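Local coordinates for protein TetR-family transcriptional regulator (Pectobacterium atrosepticum, PDB 2HYT) that probably acts as a transcription factor that binds regulatory DNA through an N-terminal helix-turn-helix domain, as TetR-family proteins generally do, at residues A15-T20 / H51-K56; D36-Q41 / G47-H52. All coordinates share one frame; numbering follows the deposited sequence.

How the interactions relate
Followed from the N terminus, the chain first runs through helix 7-28, the long first helix of the DNA-binding domain, then through helix 35-42 and helix 48-53, the pair that makes up the predicted helix-turn-helix. Interaction 2 (36-41 with 47-52) closes the short loop, since only five residues separate its segments. Interaction 1 (15-20 with 51-56) closes a longer loop of 30 residues, and the whole of helix 35-42 lies within it. The shorter loop is nested in the longer one, and the two end on the same stretch, sharing His51 and His52. Helix 48-53 is thus packed against both earlier helices, and Leu17 lies close to Leu49 where the two contacts meet.

Interaction 1: residues A15-T20 / H51-K56; sequences ATLLAT and HHFGDK
Leu17 and Leu18 of helix 7-28 receive His52 and Phe53 from the end of helix 48-53, a packing of the first helix of a TetR-type DNA-binding domain against the second helix of its helix-turn-helix. The tight part is apolar, with Leu17, Leu18 and Phe53 all buried. Leu17 sends CD1 over one face of the His52 imidazole, a CH-pi contact with the methyl 3.9 Å from the centroid of the ring and 29° off its normal. The same leucine uses CB against the rim of Phe53, in the plane of that ring, while His52 CB lies over one of its faces. Leucine suits this place because its backbone-side and terminal carbons can serve two rings at once. Leu18, modelled in two conformers, in one of them brings CD1 obliquely to Phe53, 3.8 Å from Phe53 CE1, and it also packs on Leu59, Ala62 and Val63 of helix 56-81.

The other side is looser. His52 is partly exposed, its polar imidazole suiting a margin that solvent reaches, and beyond Phe53 the chain leaves the helix at Gly54, whose positive phi of 88° suits a residue without a side chain. Asp55 then N-caps helix 56-81, its OD1 accepting from Gly58 N. Back in the buried part, Leu17 CB stands 3.9 Å from Phe53 CE2.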
loop_
_atom_site.group_PDB
_atom_site.type_symbol
_atom_site.label_atom_id
_atom_site.label_comp_id
_atom_site.label_asym_id
_atom_site.label_seq_id
_atom_site.Cartn_x
_atom_site.Cartn_y
_atom_site.Cartn_z
ATOM N N ALA A 15 4.892 21.039 19.129
ATOM C CA ALA A 15 5.475 19.768 19.613
ATOM C C ALA A 15 4.848 19.269 20.925
ATOM O O ALA A 15 4.601 18.035 21.093
ATOM C CB ALA A 15 7.029 19.949 19.753
ATOM N N THR A 16 4.582 20.185 21.872
ATOM C CA THR A 16 3.909 19.801 23.126
ATOM C C THR A 16 2.487 19.311 22.850
ATOM O O THR A 16 2.040 18.342 23.427
ATOM C CB THR A 16 3.934 20.920 24.206
ATOM O OG1 THR A 16 2.879 21.858 23.949
ATOM C CG2 THR A 16 5.328 21.618 24.224
ATOM N N LEU A 17 1.789 19.994 21.932
ATOM C CA LEU A 17 0.406 19.594 21.636
ATOM C C LEU A 17 0.361 18.228 20.968
ATOM O O LEU A 17 -0.482 17.415 21.240
ATOM C CB LEU A 17 -0.286 20.625 20.770
ATOM C CG LEU A 17 -0.510 21.962 21.430
ATOM C CD1 LEU A 17 -0.898 22.997 20.339
ATOM C CD2 LEU A 17 -1.556 21.870 22.527
ATOM N N LEU A 18 1.341 17.977 20.115
ATOM C CA LEU A 18 1.421 16.717 19.410
ATOM C C LEU A 18 1.698 15.569 20.382
ATOM O O LEU A 18 1.070 14.517 20.308
ATOM C CB LEU A 18 2.500 16.794 18.306
ATOM C CG LEU A 18 2.329 15.801 17.166
ATOM C CD1 LEU A 18 1.106 16.252 16.361
ATOM C CD2 LEU A 18 3.639 15.709 16.267
ATOM N N ALA A 19 2.606 15.781 21.332
ATOM C CA ALA A 19 2.956 14.769 22.297
ATOM C C ALA A 19 1.745 14.467 23.168
ATOM O O ALA A 19 1.430 13.302 23.469
ATOM C CB ALA A 19 4.173 15.236 23.173
ATOM N N THR A 20 1.042 15.540 23.568
ATOM C CA THR A 20 -0.168 15.347 24.397
ATOM C C THR A 20 -1.251 14.638 23.640
ATOM O O THR A 20 -1.894 13.735 24.163
ATOM C CB THR A 20 -0.683 16.691 24.903
ATOM O OG1 THR A 20 0.283 17.181 25.811
ATOM C CG2 THR A 20 -2.081 16.555 25.599
ATOM N N HIS A 51 -5.943 26.003 15.926
ATOM C CA HIS A 51 -4.958 26.974 15.455
ATOM C C HIS A 51 -3.697 26.341 14.885
ATOM O O HIS A 51 -3.193 26.718 13.831
ATOM C CB HIS A 51 -4.578 27.843 16.635
ATOM C CG HIS A 51 -3.590 28.897 16.318
ATOM N ND1 HIS A 51 -3.858 29.902 15.411
ATOM C CD2 HIS A 51 -2.381 29.185 16.857
ATOM C CE1 HIS A 51 -2.822 30.727 15.359
ATOM N NE2 HIS A 51 -1.922 30.325 16.234
ATOM N N HIS A 52 -3.207 25.297 15.569
ATOM C CA HIS A 52 -2.014 24.624 15.082
ATOM C C HIS A 52 -2.226 23.602 13.951
ATOM O O HIS A 52 -1.331 23.424 13.101
ATOM C CB HIS A 52 -1.259 23.952 16.246
ATOM C CG HIS A 52 -0.524 24.924 17.105
ATOM N ND1 HIS A 52 0.808 25.234 16.911
ATOM C CD2 HIS A 52 -0.952 25.687 18.127
ATOM C CE1 HIS A 52 1.179 26.111 17.827
ATOM N NE2 HIS A 52 0.120 26.436 18.548
ATOM N N PHE A 53 -3.339 22.855 13.978
ATOM C CA PHE A 53 -3.511 21.711 13.100
ATOM C C PHE A 53 -4.689 21.813 12.119
ATOM O O PHE A 53 -4.784 21.003 11.211
ATOM C CB PHE A 53 -3.642 20.444 13.955
ATOM C CG PHE A 53 -2.467 20.230 14.882
ATOM C CD1 PHE A 53 -1.255 19.800 14.401
ATOM C CD2 PHE A 53 -2.550 20.562 16.214
ATOM C CE1 PHE A 53 -0.167 19.645 15.241
ATOM C CE2 PHE A 53 -1.476 20.363 17.061
ATOM C CZ PHE A 53 -0.272 19.959 16.566
ATOM N N GLY A 54 -5.585 22.775 12.312
ATOM C CA GLY A 54 -6.682 23.006 11.370
ATOM C C GLY A 54 -7.904 22.171 11.689
ATOM O O GLY A 54 -8.997 22.679 11.933
ATOM N N ASP A 55 -7.695 20.855 11.650
ATOM C CA ASP A 55 -8.754 19.861 11.945
ATOM C C ASP A 55 -8.167 18.609 12.523
ATOM O O ASP A 55 -6.957 18.463 12.602
ATOM C CB ASP A 55 -9.612 19.564 10.684
ATOM C CG ASP A 55 -8.825 19.024 9.495
ATOM O OD1 ASP A 55 -7.606 18.746 9.564
ATOM O OD2 ASP A 55 -9.483 18.837 8.418
ATOM N N LYS A 56 -9.041 17.678 12.906
ATOM C CA LYS A 56 -8.592 16.418 13.499
ATOM C C LYS A 56 -7.732 15.621 12.548
ATOM O O LYS A 56 -6.728 15.071 12.947
ATOM C CB LYS A 56 -9.813 15.592 13.977
ATOM C CG LYS A 56 -9.467 14.458 14.927
ATOM C CD LYS A 56 -10.728 13.696 15.281
ATOM C CE LYS A 56 -10.415 12.613 16.271
ATOM N NZ LYS A 56 -11.603 11.779 16.444
#

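Interaction 2: residues D36-Q41 / G47-H52; sequences DDLTAQ and GALYHH
Leu49 reaches from helix 48-53 toward Leu38 and Thr39 of helix 35-42, the two helices of the predicted helix-turn-helix, whose segment axes are 10.6 Å apart and run at 123° to each other. Leu49 carries the apolar contact with a single methyl. Its CG lies beside the backbone N and its chi2 is extended (172°), which sends CD1 outward to the facing helix. There it meets the Leu38 side chain nearly crosswise, with Leu49 CD1 3.7 Å from Leu38 CG and nearly as near to CB and CD2. The methyl therefore rests against a branch point, a fit for which two leucines are well shaped. Thr39 and Leu49 instead run alongside each other, antiparallel, with Thr39 OG1 3.6 Å from Leu49 CD1.

The Thr39 hydroxyl also has a polar role: OG1 is hydrogen-bonded to Met35 O in its own helix and accepts a 2.8 Å bond from water 2. That water in turn accepts from Leu49 N, in the first turn of helix 48-53, and so joins the two helices where their backbones stand apart.

On the exposed side the Asp36 carboxylate and the Tyr50 ring are almost perpendicular, their planes 82° apart. Water 1 donates a 2.8 Å bond to Asp36 OD1. It also lies in the plane of the Tyr50 ring, but at 2.4 Å from Tyr50 OH it is too close for a normal bond, and that link is doubtful. Both residues carry polar ends that suit an exposed margin.

Among the neighbouring helices, Leu49 and Tyr50 also touch Met35 of helix 35-42, while Val24 of helix 7-28 lies against Leu38 and Leu44 of the connecting turn against Leu49.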
loop_
_atom_site.group_PDB
_atom_site.type_symbol
_atom_site.label_atom_id
_atom_site.label_comp_id
_atom_site.label_asym_id
_atom_site.label_seq_id
_atom_site.Cartn_x
_atom_site.Cartn_y
_atom_site.Cartn_z
ATOM N N ASP A 36 -12.527 18.713 20.969
ATOM C CA ASP A 36 -12.968 19.249 22.246
ATOM C C ASP A 36 -12.651 18.312 23.412
ATOM O O ASP A 36 -12.366 18.785 24.527
ATOM C CB ASP A 36 -14.472 19.575 22.238
ATOM C CG ASP A 36 -14.822 20.772 21.337
ATOM O OD1 ASP A 36 -13.930 21.464 20.800
ATOM O OD2 ASP A 36 -16.039 21.026 21.200
ATOM N N ASP A 37 -12.748 16.991 23.189
ATOM C CA ASP A 37 -12.411 16.028 24.249
ATOM C C ASP A 37 -10.936 16.210 24.633
ATOM O O ASP A 37 -10.582 16.221 25.826
ATOM C CB ASP A 37 -12.624 14.578 23.828
ATOM C CG ASP A 37 -14.092 14.186 23.669
ATOM O OD1 ASP A 37 -14.979 14.795 24.319
ATOM O OD2 ASP A 37 -14.352 13.248 22.872
ATOM N N LEU A 38 -10.091 16.332 23.617
ATOM C CA LEU A 38 -8.641 16.417 23.847
ATOM C C LEU A 38 -8.341 17.699 24.583
ATOM O O LEU A 38 -7.559 17.715 25.542
ATOM C CB LEU A 38 -7.919 16.359 22.501
ATOM C CG LEU A 38 -6.414 16.326 22.486
ATOM C CD1 LEU A 38 -5.797 15.483 23.545
ATOM C CD2 LEU A 38 -6.053 15.840 21.059
ATOM N N THR A 39 -8.988 18.785 24.150
ATOM C CA THR A 39 -8.855 20.081 24.810
ATOM C C THR A 39 -9.215 19.995 26.298
ATOM O O THR A 39 -8.494 20.422 27.173
ATOM C CB THR A 39 -9.709 21.119 24.066
ATOM O OG1 THR A 39 -9.182 21.266 22.727
ATOM C CG2 THR A 39 -9.755 22.478 24.848
ATOM N N ALA A 40 -10.332 19.356 26.584
ATOM C CA ALA A 40 -10.760 19.197 27.968
ATOM C C ALA A 40 -9.798 18.314 28.783
ATOM O O ALA A 40 -9.406 18.694 29.887
ATOM C CB ALA A 40 -12.223 18.619 28.002
ATOM N N GLN A 41 -9.424 17.140 28.235
ATOM C CA GLN A 41 -8.637 16.151 28.941
ATOM C C GLN A 41 -7.241 16.646 29.242
ATOM O O GLN A 41 -6.689 16.341 30.323
ATOM C CB GLN A 41 -8.620 14.827 28.169
ATOM C CG GLN A 41 -10.010 14.204 28.192
ATOM C CD GLN A 41 -10.136 12.943 27.346
ATOM O OE1 GLN A 41 -9.226 12.106 27.327
ATOM N NE2 GLN A 41 -11.297 12.772 26.687
ATOM N N GLY A 47 -9.372 26.405 21.275
ATOM C CA GLY A 47 -8.842 26.803 19.970
ATOM C C GLY A 47 -7.389 26.501 19.680
ATOM O O GLY A 47 -6.964 26.578 18.530
ATOM N N ALA A 48 -6.615 26.068 20.678
ATOM C CA ALA A 48 -5.192 25.837 20.436
ATOM C C ALA A 48 -4.938 24.781 19.354
ATOM O O ALA A 48 -4.093 24.960 18.437
ATOM C CB ALA A 48 -4.516 25.449 21.769
ATOM N N LEU A 49 -5.624 23.653 19.487
ATOM C CA LEU A 49 -5.477 22.551 18.526
ATOM C C LEU A 49 -5.946 22.959 17.124
ATOM O O LEU A 49 -5.277 22.660 16.144
ATOM C CB LEU A 49 -6.248 21.320 18.990
ATOM C CG LEU A 49 -5.763 20.606 20.243
ATOM C CD1 LEU A 49 -6.781 19.532 20.660
ATOM C CD2 LEU A 49 -4.403 20.030 20.010
ATOM N N TYR A 50 -7.076 23.676 17.015
ATOM C CA TYR A 50 -7.490 24.145 15.696
ATOM C C TYR A 50 -6.469 25.132 15.097
ATOM O O TYR A 50 -6.137 25.083 13.904
ATOM C CB TYR A 50 -8.850 24.793 15.716
ATOM C CG TYR A 50 -9.973 23.827 16.012
ATOM C CD1 TYR A 50 -10.187 22.733 15.183
ATOM C CD2 TYR A 50 -10.805 24.019 17.070
ATOM C CE1 TYR A 50 -11.211 21.850 15.416
ATOM C CE2 TYR A 50 -11.843 23.131 17.312
ATOM C CZ TYR A 50 -12.018 22.055 16.493
ATOM O OH TYR A 50 -13.061 21.186 16.717
ATOM N N HIS A 51 -5.943 26.003 15.926
ATOM C CA HIS A 51 -4.958 26.974 15.455
ATOM C C HIS A 51 -3.697 26.341 14.885
ATOM O O HIS A 51 -3.193 26.718 13.831
ATOM C CB HIS A 51 -4.578 27.843 16.635
ATOM C CG HIS A 51 -3.590 28.897 16.318
ATOM N ND1 HIS A 51 -3.858 29.902 15.411
ATOM C CD2 HIS A 51 -2.381 29.185 16.857
ATOM C CE1 HIS A 51 -2.822 30.727 15.359
ATOM N NE2 HIS A 51 -1.922 30.325 16.234
ATOM N N HIS A 52 -3.207 25.297 15.569
ATOM C CA HIS A 52 -2.014 24.624 15.082
ATOM C C HIS A 52 -2.226 23.602 13.951
ATOM O O HIS A 52 -1.331 23.424 13.101
ATOM C CB HIS A 52 -1.259 23.952 16.246
ATOM C CG HIS A 52 -0.524 24.924 17.105
ATOM N ND1 HIS A 52 0.808 25.234 16.911
ATOM C CD2 HIS A 52 -0.952 25.687 18.127
ATOM C CE1 HIS A 52 1.179 26.111 17.827
ATOM N NE2 HIS A 52 0.120 26.436 18.548
HETATM O O HOH W 1 -14.926 21.723 18.205
HETATM O O HOH W 2 -7.460 23.318 22.044
#